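Local coordinates for MccB protein (Escherichia coli, PDB 6OM4) that takes part in making the nucleotide antibiotic microcin C7, binding its precursor peptide MccA and probably using ATP to attach a nucleotide to it, at residues 93-98 / 135-140; 97-102 / 107-112; 305-308 / 312-315. All coordinates share one frame; numbering follows the deposited sequence.

Helix 93-101 comes first along the chain, and two contacts start from it. Interaction 2 is the short closure: residues 97-102 pack on 107-112 across the brief loop that leads into helix 106-114. Interaction 1 is wider. It joins 93-98 to 135-140 and so encloses 107-112, strand 117-121 and most of helix 125-136. Interaction 2 thus nests within its span, and the two share Leu97 and His98. Interaction 3 follows much later, in series with both. There 312-315 folds back on 305-308 at the end of helix 292-311. Tyr313 meets His98 and Tyr99, and Ile307 touches Ser137, so helix 93-101 and the ends of helices 125-136 and 292-311 are tied together.

Interaction 1: 93-98 / 135-140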
ATOM      1  N   SER A  93       0.120  -6.518 -16.950  1.00 20.74           N
ATOM      2  CA  SER A  93      -0.888  -7.591 -17.063  1.00 21.72           C
ATOM      3  C   SER A  93      -1.016  -8.382 -15.752  1.00 19.72           C
ATOM      4  O   SER A  93      -2.098  -8.778 -15.465  1.00 18.62           O
ATOM      5  CB  SER A  93      -0.656  -8.485 -18.274  1.00 24.83           C
ATOM      6  OG  SER A  93       0.365  -9.417 -18.005  1.00 30.68           O
ATOM      7  N   ARG A  94       0.050  -8.557 -14.944  1.00 18.75           N
ATOM      8  CA  ARG A  94      -0.093  -9.322 -13.673  1.00 19.65           C
ATOM      9  C   ARG A  94      -0.880  -8.496 -12.648  1.00 17.32           C
ATOM     10  O   ARG A  94      -1.691  -9.030 -11.890  1.00 17.22           O
ATOM     11  CB  ARG A  94       1.245  -9.769 -13.084  1.00 22.68           C
ATOM     12  CG  ARG A  94       2.094 -10.589 -14.044  1.00 24.60           C
ATOM     13  CD  ARG A  94       1.341 -11.769 -14.627  1.00 24.28           C
ATOM     14  NE  ARG A  94       2.211 -12.712 -15.327  1.00 24.82           N
ATOM     15  CZ  ARG A  94       2.381 -12.783 -16.644  1.00 25.83           C
ATOM     16  NH1 ARG A  94       1.644 -12.042 -17.454  1.00 25.64           N
ATOM     17  NH2 ARG A  94       3.351 -13.532 -17.143  1.00 24.50           N
ATOM     18  N   ASN A  95      -0.629  -7.194 -12.616  1.00 15.48           N
ATOM     19  CA  ASN A  95      -1.437  -6.299 -11.788  1.00 15.87           C
ATOM     20  C   ASN A  95      -2.908  -6.357 -12.240  1.00 14.38           C
ATOM     21  O   ASN A  95      -3.799  -6.252 -11.410  1.00 14.33           O
ATOM     22  CB  ASN A  95      -0.962  -4.845 -11.775  1.00 15.91           C
ATOM     23  CG  ASN A  95       0.312  -4.563 -11.006  1.00 18.23           C
ATOM     24  OD1 ASN A  95       0.905  -5.458 -10.389  1.00 20.24           O
ATOM     25  ND2 ASN A  95       0.767  -3.317 -11.089  1.00 18.47           N
ATOM     26  N   PHE A  96      -3.168  -6.439 -13.561  1.00 14.47           N
ATOM     27  CA  PHE A  96      -4.553  -6.551 -14.051  1.00 16.35           C
ATOM     28  C   PHE A  96      -5.264  -7.767 -13.451  1.00 14.08           C
ATOM     29  O   PHE A  96      -6.448  -7.632 -13.084  1.00 13.73           O
ATOM     30  CB  PHE A  96      -4.644  -6.597 -15.580  1.00 14.96           C
ATOM     31  CG  PHE A  96      -4.570  -5.252 -16.262  1.00 16.49           C
ATOM     32  CD1 PHE A  96      -3.852  -4.186 -15.717  1.00 15.59           C
ATOM     33  CD2 PHE A  96      -5.227  -5.062 -17.471  1.00 18.88           C
ATOM     34  CE1 PHE A  96      -3.797  -2.956 -16.368  1.00 16.93           C
ATOM     35  CE2 PHE A  96      -5.178  -3.829 -18.110  1.00 18.73           C
ATOM     36  CZ  PHE A  96      -4.461  -2.786 -17.561  1.00 18.23           C
ATOM     37  N   LEU A  97      -4.558  -8.898 -13.256  1.00 13.87           N
ATOM     38  CA  LEU A  97      -5.178 -10.052 -12.591  1.00 14.16           C
ATOM     39  C   LEU A  97      -5.566  -9.702 -11.155  1.00 12.81           C
ATOM     40  O   LEU A  97      -6.648 -10.063 -10.711  1.00 12.66           O
ATOM     41  CB  LEU A  97      -4.253 -11.272 -12.647  1.00 15.78           C
ATOM     42  CG  LEU A  97      -3.849 -11.688 -14.062  1.00 17.66           C
ATOM     43  CD1 LEU A  97      -2.724 -12.703 -14.003  1.00 19.49           C
ATOM     44  CD2 LEU A  97      -5.019 -12.225 -14.862  1.00 17.86           C
ATOM     45  N   HIS A  98      -4.689  -9.014 -10.430  1.00 13.19           N
ATOM     46  CA  HIS A  98      -4.974  -8.565  -9.089  1.00 13.14           C
ATOM     47  C   HIS A  98      -6.258  -7.700  -9.073  1.00 12.40           C
ATOM     48  O   HIS A  98      -7.199  -7.988  -8.323  1.00 13.44           O
ATOM     49  CB  HIS A  98      -3.738  -7.868  -8.519  1.00 13.56           C
ATOM     50  CG  HIS A  98      -3.994  -7.167  -7.237  1.00 14.01           C
ATOM     51  ND1 HIS A  98      -4.061  -7.844  -6.029  1.00 13.32           N
ATOM     52  CD2 HIS A  98      -4.116  -5.854  -6.960  1.00 15.57           C
ATOM     53  CE1 HIS A  98      -4.260  -6.935  -5.076  1.00 15.24           C
ATOM     54  NE2 HIS A  98      -4.304  -5.721  -5.620  1.00 16.07           N
ATOM     55  N   ALA A 135       6.287   3.150  -9.319  1.00 14.90           N
ATOM     56  CA  ALA A 135       6.736   3.384 -10.679  1.00 15.08           C
ATOM     57  C   ALA A 135       6.384   2.174 -11.549  1.00 15.93           C
ATOM     58  O   ALA A 135       5.873   2.306 -12.651  1.00 17.35           O
ATOM     59  CB  ALA A 135       8.216   3.671 -10.695  1.00 16.05           C
ATOM     60  N   THR A 136       6.638   0.960 -11.046  1.00 15.38           N
ATOM     61  CA  THR A 136       6.449  -0.176 -11.895  1.00 16.04           C
ATOM     62  C   THR A 136       4.973  -0.583 -11.965  1.00 16.91           C
ATOM     63  O   THR A 136       4.644  -1.340 -12.858  1.00 18.23           O
ATOM     64  CB  THR A 136       7.357  -1.337 -11.497  1.00 15.41           C
ATOM     65  OG1 THR A 136       7.070  -1.688 -10.146  1.00 16.07           O
ATOM     66  CG2 THR A 136       8.813  -0.958 -11.631  1.00 15.21           C
ATOM     67  N   SER A 137       4.137  -0.060 -11.065  1.00 15.30           N
ATOM     68  CA  SER A 137       2.685  -0.218 -11.143  1.00 15.75           C
ATOM     69  C   SER A 137       2.053   0.866 -12.014  1.00 15.54           C
ATOM     70  O   SER A 137       0.855   0.830 -12.257  1.00 14.97           O
ATOM     71  CB  SER A 137       2.042  -0.310  -9.776  1.00 17.60           C
ATOM     72  OG  SER A 137       2.311  -1.602  -9.241  1.00 18.99           O
ATOM     73  N   GLY A 138       2.849   1.834 -12.482  1.00 15.45           N
ATOM     74  CA  GLY A 138       2.324   2.819 -13.458  1.00 16.39           C
ATOM     75  C   GLY A 138       1.709   4.081 -12.869  1.00 17.02           C
ATOM     76  O   GLY A 138       0.962   4.801 -13.587  1.00 18.46           O
ATOM     77  N   ILE A 139       2.050   4.448 -11.626  1.00 17.65           N
ATOM     78  CA  ILE A 139       1.755   5.790 -11.127  1.00 16.93           C
ATOM     79  C   ILE A 139       2.444   6.804 -12.070  1.00 16.92           C
ATOM     80  O   ILE A 139       3.659   6.741 -12.338  1.00 17.39           O
ATOM     81  CB  ILE A 139       2.214   5.997  -9.666  1.00 17.02           C
ATOM     82  CG1 ILE A 139       1.364   5.208  -8.669  1.00 19.04           C
ATOM     83  CG2 ILE A 139       2.217   7.488  -9.325  1.00 17.98           C
ATOM     84  CD1 ILE A 139       0.002   5.828  -8.435  1.00 21.32           C
ATOM     85  N   GLY A 140       1.662   7.751 -12.597  1.00 16.89           N
ATOM     86  CA  GLY A 140       2.085   8.535 -13.752  1.00 17.31           C
ATOM     87  C   GLY A 140       3.171   9.560 -13.430  1.00 18.22           C
ATOM     88  O   GLY A 140       3.964   9.895 -14.312  1.00 17.98           O
TER
HETATM   89  O   HOH W   1      -0.900  -1.302 -12.267  1.00 16.42           O
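Asn95 and Ser137 make this contact, side chain to side chain. The tight part is one hydrogen bond, Asn95 ND2 to Ser137 OG at 3.0 Å. It is bent, with an N-H...O angle of 138°, and the hydroxyl oxygen sits 22° out of the amide plane. The Asn95 side chain leaves helix 93-101 toward Ser137, with CG beside its own backbone N (chi1 -72°). Ser137 is buried. Its OG also makes a weak hydrogen bond to Ile133 O in helix 125-136, and its side chain packs on Ile307 of helix 292-311. Ser137 lies near the end of helix 125-136, which follows the glycine-rich turn of an apparently Rossmann-type nucleotide-binding fold. Gly138 closes that end with a Schellman motif: its phi is positive, and its N reaches back to Ala135 O at 3.1 Å. On the looser side a water bridges the two segments. Water 1 accepts from Asn95 ND2 at 2.9 Å and donates to Ser137 O at 2.8 Å, so the same amide nitrogen serves both the hydroxyl and the solvent bridge. The backbones stay well apart here, with 7.4 Å between Asn95 CA and Ser137 CA, and Asn95 is partly exposed.

Interaction 2: 97-102 / 107-112; sequences LHYQSY and VLVQDK
Tyr99 and Val109 are the residues whose CA atoms come nearest across the segments, 7.4 Å apart. The segments belong to two consecutive helices joined by a short loop: helix 93-101, then helix 106-114, which leads into strand 117-121 of the ThiF-family nucleotide-binding fold. Both side chains leave their helices toward the opposite segment. The main interaction is CH-pi. Val109 CG1 stands 3.5 Å from the Tyr99 ring centroid, only 5° off the ring normal, so the methyl sits over the middle of one face. Chi1 of Val109 (173°) sets CG1 opposite the backbone N and carries it over the ring. The second methyl, CG2, touches the Tyr99 base more loosely. At the ring edge, near its plane, comes the amide end of Gln110. The Gln110 chain bends at chi2 to get there. Tyr99 also packs on Leu113, one helical turn beyond Val109, and its ring meets that of Tyr313 at about 60°. Six ring carbons thus share one methyl almost evenly, from 3.7 Å (Tyr99 CE2 to Val109 CG1) to 3.9 Å (Tyr99 CG to Val109 CG1).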
ATOM      1  N   LEU A  97      -4.558  -8.898 -13.256  1.00 13.87           N
ATOM      2  CA  LEU A  97      -5.178 -10.052 -12.591  1.00 14.16           C
ATOM      3  C   LEU A  97      -5.566  -9.702 -11.155  1.00 12.81           C
ATOM      4  O   LEU A  97      -6.648 -10.063 -10.711  1.00 12.66           O
ATOM      5  CB  LEU A  97      -4.253 -11.272 -12.647  1.00 15.78           C
ATOM      6  CG  LEU A  97      -3.849 -11.688 -14.062  1.00 17.66           C
ATOM      7  CD1 LEU A  97      -2.724 -12.703 -14.003  1.00 19.49           C
ATOM      8  CD2 LEU A  97      -5.019 -12.225 -14.862  1.00 17.86           C
ATOM      9  N   HIS A  98      -4.689  -9.014 -10.430  1.00 13.19           N
ATOM     10  CA  HIS A  98      -4.974  -8.565  -9.089  1.00 13.14           C
ATOM     11  C   HIS A  98      -6.258  -7.700  -9.073  1.00 12.40           C
ATOM     12  O   HIS A  98      -7.199  -7.988  -8.323  1.00 13.44           O
ATOM     13  CB  HIS A  98      -3.738  -7.868  -8.519  1.00 13.56           C
ATOM     14  CG  HIS A  98      -3.994  -7.167  -7.237  1.00 14.01           C
ATOM     15  ND1 HIS A  98      -4.061  -7.844  -6.029  1.00 13.32           N
ATOM     16  CD2 HIS A  98      -4.116  -5.854  -6.960  1.00 15.57           C
ATOM     17  CE1 HIS A  98      -4.260  -6.935  -5.076  1.00 15.24           C
ATOM     18  NE2 HIS A  98      -4.304  -5.721  -5.620  1.00 16.07           N
ATOM     19  N   TYR A  99      -6.369  -6.713  -9.958  1.00 11.98           N
ATOM     20  CA  TYR A  99      -7.579  -5.823  -9.951  1.00 12.42           C
ATOM     21  C   TYR A  99      -8.845  -6.640 -10.286  1.00 12.99           C
ATOM     22  O   TYR A  99      -9.902  -6.443  -9.672  1.00 13.26           O
ATOM     23  CB  TYR A  99      -7.413  -4.591 -10.856  1.00 12.53           C
ATOM     24  CG  TYR A  99      -6.116  -3.820 -10.682  1.00 13.57           C
ATOM     25  CD1 TYR A  99      -5.575  -3.585  -9.422  1.00 14.20           C
ATOM     26  CD2 TYR A  99      -5.390  -3.330 -11.768  1.00 13.72           C
ATOM     27  CE1 TYR A  99      -4.397  -2.868  -9.244  1.00 13.75           C
ATOM     28  CE2 TYR A  99      -4.191  -2.641 -11.595  1.00 14.45           C
ATOM     29  CZ  TYR A  99      -3.663  -2.442 -10.332  1.00 14.04           C
ATOM     30  OH  TYR A  99      -2.446  -1.803 -10.179  1.00 14.82           O
ATOM     31  N   GLN A 100      -8.749  -7.552 -11.252  1.00 14.48           N
ATOM     32  CA  GLN A 100      -9.889  -8.383 -11.700  1.00 13.85           C
ATOM     33  C   GLN A 100     -10.393  -9.202 -10.523  1.00 13.52           C
ATOM     34  O   GLN A 100     -11.589  -9.337 -10.345  1.00 13.85           O
ATOM     35  CB  GLN A 100      -9.510  -9.384 -12.790  1.00 13.36           C
ATOM     36  CG  GLN A 100      -9.229  -8.779 -14.155  1.00 14.82           C
ATOM     37  CD  GLN A 100      -8.822  -9.765 -15.221  1.00 16.68           C
ATOM     38  OE1 GLN A 100      -8.908  -9.490 -16.445  1.00 21.47           O
ATOM     39  NE2 GLN A 100      -8.256 -10.867 -14.793  1.00 14.00           N
ATOM     40  N   SER A 101      -9.450  -9.691  -9.707  1.00 14.10           N
ATOM     41  CA  SER A 101      -9.778 -10.564  -8.603  1.00 13.48           C
ATOM     42  C   SER A 101     -10.579  -9.855  -7.507  1.00 14.07           C
ATOM     43  O   SER A 101     -11.162 -10.569  -6.673  1.00 13.34           O
ATOM     44  CB  SER A 101      -8.552 -11.234  -8.034  1.00 13.96           C
ATOM     45  OG  SER A 101      -7.805 -10.374  -7.170  1.00 15.50           O
ATOM     46  N   TYR A 102     -10.667  -8.523  -7.533  1.00 13.61           N
ATOM     47  CA  TYR A 102     -11.536  -7.752  -6.628  1.00 15.25           C
ATOM     48  C   TYR A 102     -12.848  -7.304  -7.295  1.00 16.84           C
ATOM     49  O   TYR A 102     -13.560  -6.527  -6.681  1.00 20.59           O
ATOM     50  CB  TYR A 102     -10.773  -6.548  -6.085  1.00 17.22           C
ATOM     51  CG  TYR A 102      -9.781  -6.995  -5.051  1.00 16.75           C
ATOM     52  CD1 TYR A 102     -10.170  -7.209  -3.731  1.00 17.25           C
ATOM     53  CD2 TYR A 102      -8.503  -7.356  -5.417  1.00 17.41           C
ATOM     54  CE1 TYR A 102      -9.277  -7.697  -2.793  1.00 18.76           C
ATOM     55  CE2 TYR A 102      -7.605  -7.870  -4.490  1.00 17.33           C
ATOM     56  CZ  TYR A 102      -7.989  -8.044  -3.174  1.00 19.70           C
ATOM     57  OH  TYR A 102      -7.066  -8.515  -2.270  1.00 21.00           O
ATOM     58  N   VAL A 107      -8.589  -1.895 -16.587  1.00 17.18           N
ATOM     59  CA  VAL A 107      -8.198  -0.728 -17.413  1.00 17.46           C
ATOM     60  C   VAL A 107      -8.590   0.576 -16.696  1.00 16.21           C
ATOM     61  O   VAL A 107      -7.852   1.591 -16.833  1.00 16.89           O
ATOM     62  CB  VAL A 107      -8.755  -0.795 -18.850  1.00 18.48           C
ATOM     63  CG1 VAL A 107      -8.401   0.439 -19.672  1.00 19.50           C
ATOM     64  CG2 VAL A 107      -8.298  -2.051 -19.578  1.00 19.07           C
ATOM     65  N   LEU A 108      -9.730   0.611 -15.978  1.00 16.66           N
ATOM     66  CA  LEU A 108     -10.121   1.852 -15.265  1.00 16.46           C
ATOM     67  C   LEU A 108      -9.232   2.096 -14.035  1.00 17.62           C
ATOM     68  O   LEU A 108      -8.875   3.211 -13.751  1.00 18.00           O
ATOM     69  CB  LEU A 108     -11.597   1.818 -14.882  1.00 19.41           C
ATOM     70  CG  LEU A 108     -12.536   1.573 -16.059  1.00 20.96           C
ATOM     71  CD1 LEU A 108     -13.991   1.556 -15.588  1.00 22.55           C
ATOM     72  CD2 LEU A 108     -12.350   2.641 -17.122  1.00 21.83           C
ATOM     73  N   VAL A 109      -8.844   1.035 -13.323  1.00 16.39           N
ATOM     74  CA  VAL A 109      -7.863   1.203 -12.270  1.00 16.68           C
ATOM     75  C   VAL A 109      -6.561   1.776 -12.836  1.00 15.84           C
ATOM     76  O   VAL A 109      -5.946   2.708 -12.248  1.00 16.49           O
ATOM     77  CB  VAL A 109      -7.593  -0.120 -11.540  1.00 17.00           C
ATOM     78  CG1 VAL A 109      -6.445   0.073 -10.564  1.00 17.28           C
ATOM     79  CG2 VAL A 109      -8.849  -0.647 -10.869  1.00 18.70           C
ATOM     80  N   GLN A 110      -6.071   1.185 -13.923  1.00 15.99           N
ATOM     81  CA  GLN A 110      -4.779   1.571 -14.480  1.00 16.27           C
ATOM     82  C   GLN A 110      -4.827   3.050 -14.879  1.00 17.08           C
ATOM     83  O   GLN A 110      -3.870   3.781 -14.683  1.00 15.50           O
ATOM     84  CB  GLN A 110      -4.357   0.676 -15.648  1.00 17.30           C
ATOM     85  CG  GLN A 110      -2.907   0.850 -16.076  1.00 17.49           C
ATOM     86  CD  GLN A 110      -1.913   0.444 -15.011  1.00 19.29           C
ATOM     87  OE1 GLN A 110      -0.946   1.160 -14.708  1.00 22.75           O
ATOM     88  NE2 GLN A 110      -2.165  -0.702 -14.419  1.00 14.37           N
ATOM     89  N   ASP A 111      -5.980   3.495 -15.397  1.00 17.02           N
ATOM     90  CA  ASP A 111      -6.165   4.856 -15.835  1.00 19.77           C
ATOM     91  C   ASP A 111      -6.066   5.818 -14.642  1.00 18.39           C
ATOM     92  O   ASP A 111      -5.475   6.889 -14.735  1.00 18.32           O
ATOM     93  CB  ASP A 111      -7.523   4.987 -16.530  1.00 21.83           C
ATOM     94  CG  ASP A 111      -7.874   6.374 -17.009  1.00 24.84           C
ATOM     95  OD1 ASP A 111      -7.217   6.835 -17.980  1.00 26.30           O
ATOM     96  OD2 ASP A 111      -8.789   6.974 -16.398  1.00 29.08           O
ATOM     97  N   LYS A 112      -6.603   5.425 -13.488  1.00 16.26           N
ATOM     98  CA  LYS A 112      -6.498   6.247 -12.301  1.00 16.67           C
ATOM     99  C   LYS A 112      -5.040   6.346 -11.834  1.00 17.04           C
ATOM    100  O   LYS A 112      -4.607   7.400 -11.411  1.00 16.67           O
ATOM    101  CB  LYS A 112      -7.413   5.744 -11.192  1.00 18.22           C
ATOM    102  CG  LYS A 112      -8.881   5.923 -11.489  1.00 19.21           C
ATOM    103  CD  LYS A 112      -9.794   5.158 -10.618  1.00 25.32           C
ATOM    104  CE  LYS A 112     -11.221   5.214 -11.138  1.00 30.22           C
ATOM    105  NZ  LYS A 112     -12.149   4.903 -10.037  1.00 38.75           N
TER

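Interaction 3: 305-308 / 312-315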
ATOM      1  N   ASP A 305      -1.424   0.358   0.034  1.00 14.29           N
ATOM      2  CA  ASP A 305      -2.460   1.339   0.399  1.00 15.85           C
ATOM      3  C   ASP A 305      -2.498   2.540  -0.556  1.00 14.73           C
ATOM      4  O   ASP A 305      -3.585   2.970  -0.879  1.00 14.51           O
ATOM      5  CB  ASP A 305      -2.329   1.723   1.867  1.00 17.54           C
ATOM      6  CG  ASP A 305      -3.018   0.703   2.782  1.00 19.38           C
ATOM      7  OD1 ASP A 305      -3.521  -0.383   2.286  1.00 22.42           O
ATOM      8  OD2 ASP A 305      -3.069   0.992   3.986  1.00 24.87           O
ATOM      9  N   VAL A 306      -1.361   3.025  -1.064  1.00 13.62           N
ATOM     10  CA  VAL A 306      -1.351   4.093  -2.086  1.00 14.14           C
ATOM     11  C   VAL A 306      -2.071   3.645  -3.370  1.00 13.46           C
ATOM     12  O   VAL A 306      -2.975   4.362  -3.908  1.00 12.93           O
ATOM     13  CB  VAL A 306       0.083   4.547  -2.392  1.00 14.72           C
ATOM     14  CG1 VAL A 306       0.131   5.461  -3.604  1.00 14.75           C
ATOM     15  CG2 VAL A 306       0.708   5.192  -1.180  1.00 16.17           C
ATOM     16  N   ILE A 307      -1.735   2.442  -3.853  1.00 13.02           N
ATOM     17  CA  ILE A 307      -2.351   1.892  -5.074  1.00 14.10           C
ATOM     18  C   ILE A 307      -3.854   1.727  -4.859  1.00 14.10           C
ATOM     19  O   ILE A 307      -4.651   2.080  -5.727  1.00 14.76           O
ATOM     20  CB  ILE A 307      -1.634   0.594  -5.517  1.00 14.64           C
ATOM     21  CG1 ILE A 307      -0.220   0.935  -5.996  1.00 15.73           C
ATOM     22  CG2 ILE A 307      -2.422  -0.152  -6.562  1.00 16.00           C
ATOM     23  CD1 ILE A 307       0.687  -0.252  -6.133  1.00 16.55           C
ATOM     24  N   LYS A 308      -4.274   1.242  -3.691  1.00 14.97           N
ATOM     25  CA  LYS A 308      -5.724   1.083  -3.428  1.00 14.40           C
ATOM     26  C   LYS A 308      -6.403   2.441  -3.271  1.00 15.61           C
ATOM     27  O   LYS A 308      -7.521   2.592  -3.706  1.00 14.72           O
ATOM     28  CB  LYS A 308      -5.976   0.206  -2.205  1.00 14.09           C
ATOM     29  CG  LYS A 308      -5.578  -1.235  -2.451  1.00 16.44           C
ATOM     30  CD  LYS A 308      -5.531  -2.128  -1.236  1.00 17.62           C
ATOM     31  CE  LYS A 308      -5.257  -3.559  -1.685  1.00 19.86           C
ATOM     32  NZ  LYS A 308      -5.077  -4.480  -0.542  1.00 21.05           N
ATOM     33  N   LYS A 312      -9.004   2.617  -6.185  1.00 18.11           N
ATOM     34  CA  LYS A 312     -10.409   2.584  -5.683  1.00 23.73           C
ATOM     35  C   LYS A 312     -11.059   1.194  -5.805  1.00 22.55           C
ATOM     36  O   LYS A 312     -12.243   1.101  -5.647  1.00 27.72           O
ATOM     37  CB  LYS A 312     -11.282   3.651  -6.377  1.00 26.10           C
ATOM     38  CG  LYS A 312     -10.869   5.094  -6.134  1.00 33.16           C
ATOM     39  CD  LYS A 312     -10.818   5.492  -4.679  1.00 40.03           C
ATOM     40  CE  LYS A 312     -10.299   6.904  -4.462  1.00 49.90           C
ATOM     41  NZ  LYS A 312     -11.385   7.912  -4.373  1.00 54.24           N
ATOM     42  N   TYR A 313     -10.278   0.121  -5.962  1.00 16.95           N
ATOM     43  CA  TYR A 313     -10.816  -1.213  -6.242  1.00 17.24           C
ATOM     44  C   TYR A 313     -10.972  -2.020  -4.947  1.00 17.36           C
ATOM     45  O   TYR A 313     -11.703  -3.033  -4.902  1.00 18.31           O
ATOM     46  CB  TYR A 313      -9.927  -1.937  -7.237  1.00 15.98           C
ATOM     47  CG  TYR A 313      -8.539  -2.232  -6.745  1.00 15.94           C
ATOM     48  CD1 TYR A 313      -8.235  -3.410  -6.074  1.00 16.98           C
ATOM     49  CD2 TYR A 313      -7.521  -1.330  -6.970  1.00 15.69           C
ATOM     50  CE1 TYR A 313      -6.948  -3.682  -5.653  1.00 15.95           C
ATOM     51  CE2 TYR A 313      -6.234  -1.576  -6.527  1.00 15.68           C
ATOM     52  CZ  TYR A 313      -5.957  -2.749  -5.855  1.00 15.91           C
ATOM     53  OH  TYR A 313      -4.669  -2.981  -5.471  1.00 16.77           O
ATOM     54  N   SER A 314     -10.315  -1.549  -3.881  1.00 16.56           N
ATOM     55  CA  SER A 314     -10.321  -2.225  -2.568  1.00 17.92           C
ATOM     56  C   SER A 314      -9.903  -1.205  -1.513  1.00 18.09           C
ATOM     57  O   SER A 314      -9.210  -0.272  -1.829  1.00 19.58           O
ATOM     58  CB  SER A 314      -9.416  -3.417  -2.575  1.00 19.82           C
ATOM     59  OG  SER A 314      -9.513  -4.125  -1.341  1.00 22.36           O
ATOM     60  N   GLU A 315     -10.381  -1.361  -0.278  1.00 19.73           N
ATOM     61  CA  GLU A 315     -10.157  -0.329   0.747  1.00 21.86           C
ATOM     62  C   GLU A 315      -8.741  -0.467   1.317  1.00 19.66           C
ATOM     63  O   GLU A 315      -8.337  -1.558   1.746  1.00 20.19           O
ATOM     64  CB  GLU A 315     -11.256  -0.338   1.818  1.00 30.38           C
ATOM     65  CG  GLU A 315     -12.368   0.669   1.513  1.00 38.10           C
ATOM     66  CD  GLU A 315     -13.611   0.614   2.400  1.00 54.88           C
ATOM     67  OE1 GLU A 315     -14.143  -0.507   2.620  1.00 66.17           O
ATOM     68  OE2 GLU A 315     -14.059   1.695   2.877  1.00 64.95           O
TER
HETATM   69  O   HOH W   2      -7.819  -3.929   0.765  1.00 21.63           O
HETATM   70  O   HOH W   3     -10.212   2.640  -2.299  1.00 25.01           O
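This contact is a chain reversal at the C-terminal end of helix 292-311, where the loop toward strand 321-326 turns back over the last turns of the helix. Lys312 is the first residue to leave the helix, with a positive phi of 70°. Its N still bonds to Lys308 O at 2.9 Å, an i to i+4 helical bond. Lys308 then carries most of the packing. Its extended chain crosses the end of the Tyr313 side chain and passes the backbone oxygens of Ser314 and Glu315. Lys308 CB lies 3.3 Å from Ser314 O, and Lys308 CG rests 3.6 Å from Tyr313 OH. Tyr313 has CG between its backbone N and carbonyl carbon (chi1 64°), and the end of its side chain swings back to the helix. There Ile307 CG2 also meets it, 4.1 Å from Tyr313 CE2. The hydroxyl of Tyr313 is hydrogen-bonded to His98 NE2, which links this helix end to helix 93-101. From the helix, Asp305 OD2 and OD1 hydrogen-bond Ser318 OG and Leu317 N further along the loop. Water 3 donates to both Lys308 O and Ser314 O. Water 2 accepts from Lys308 NZ at 3.1 Å, donates to Glu315 O at 2.6 Å and bonds to Ser314 OG. The lysine therefore works in two ways: its methylenes pack on the loop, while NZ reaches Ser314 OG and Glu315 O through water 2.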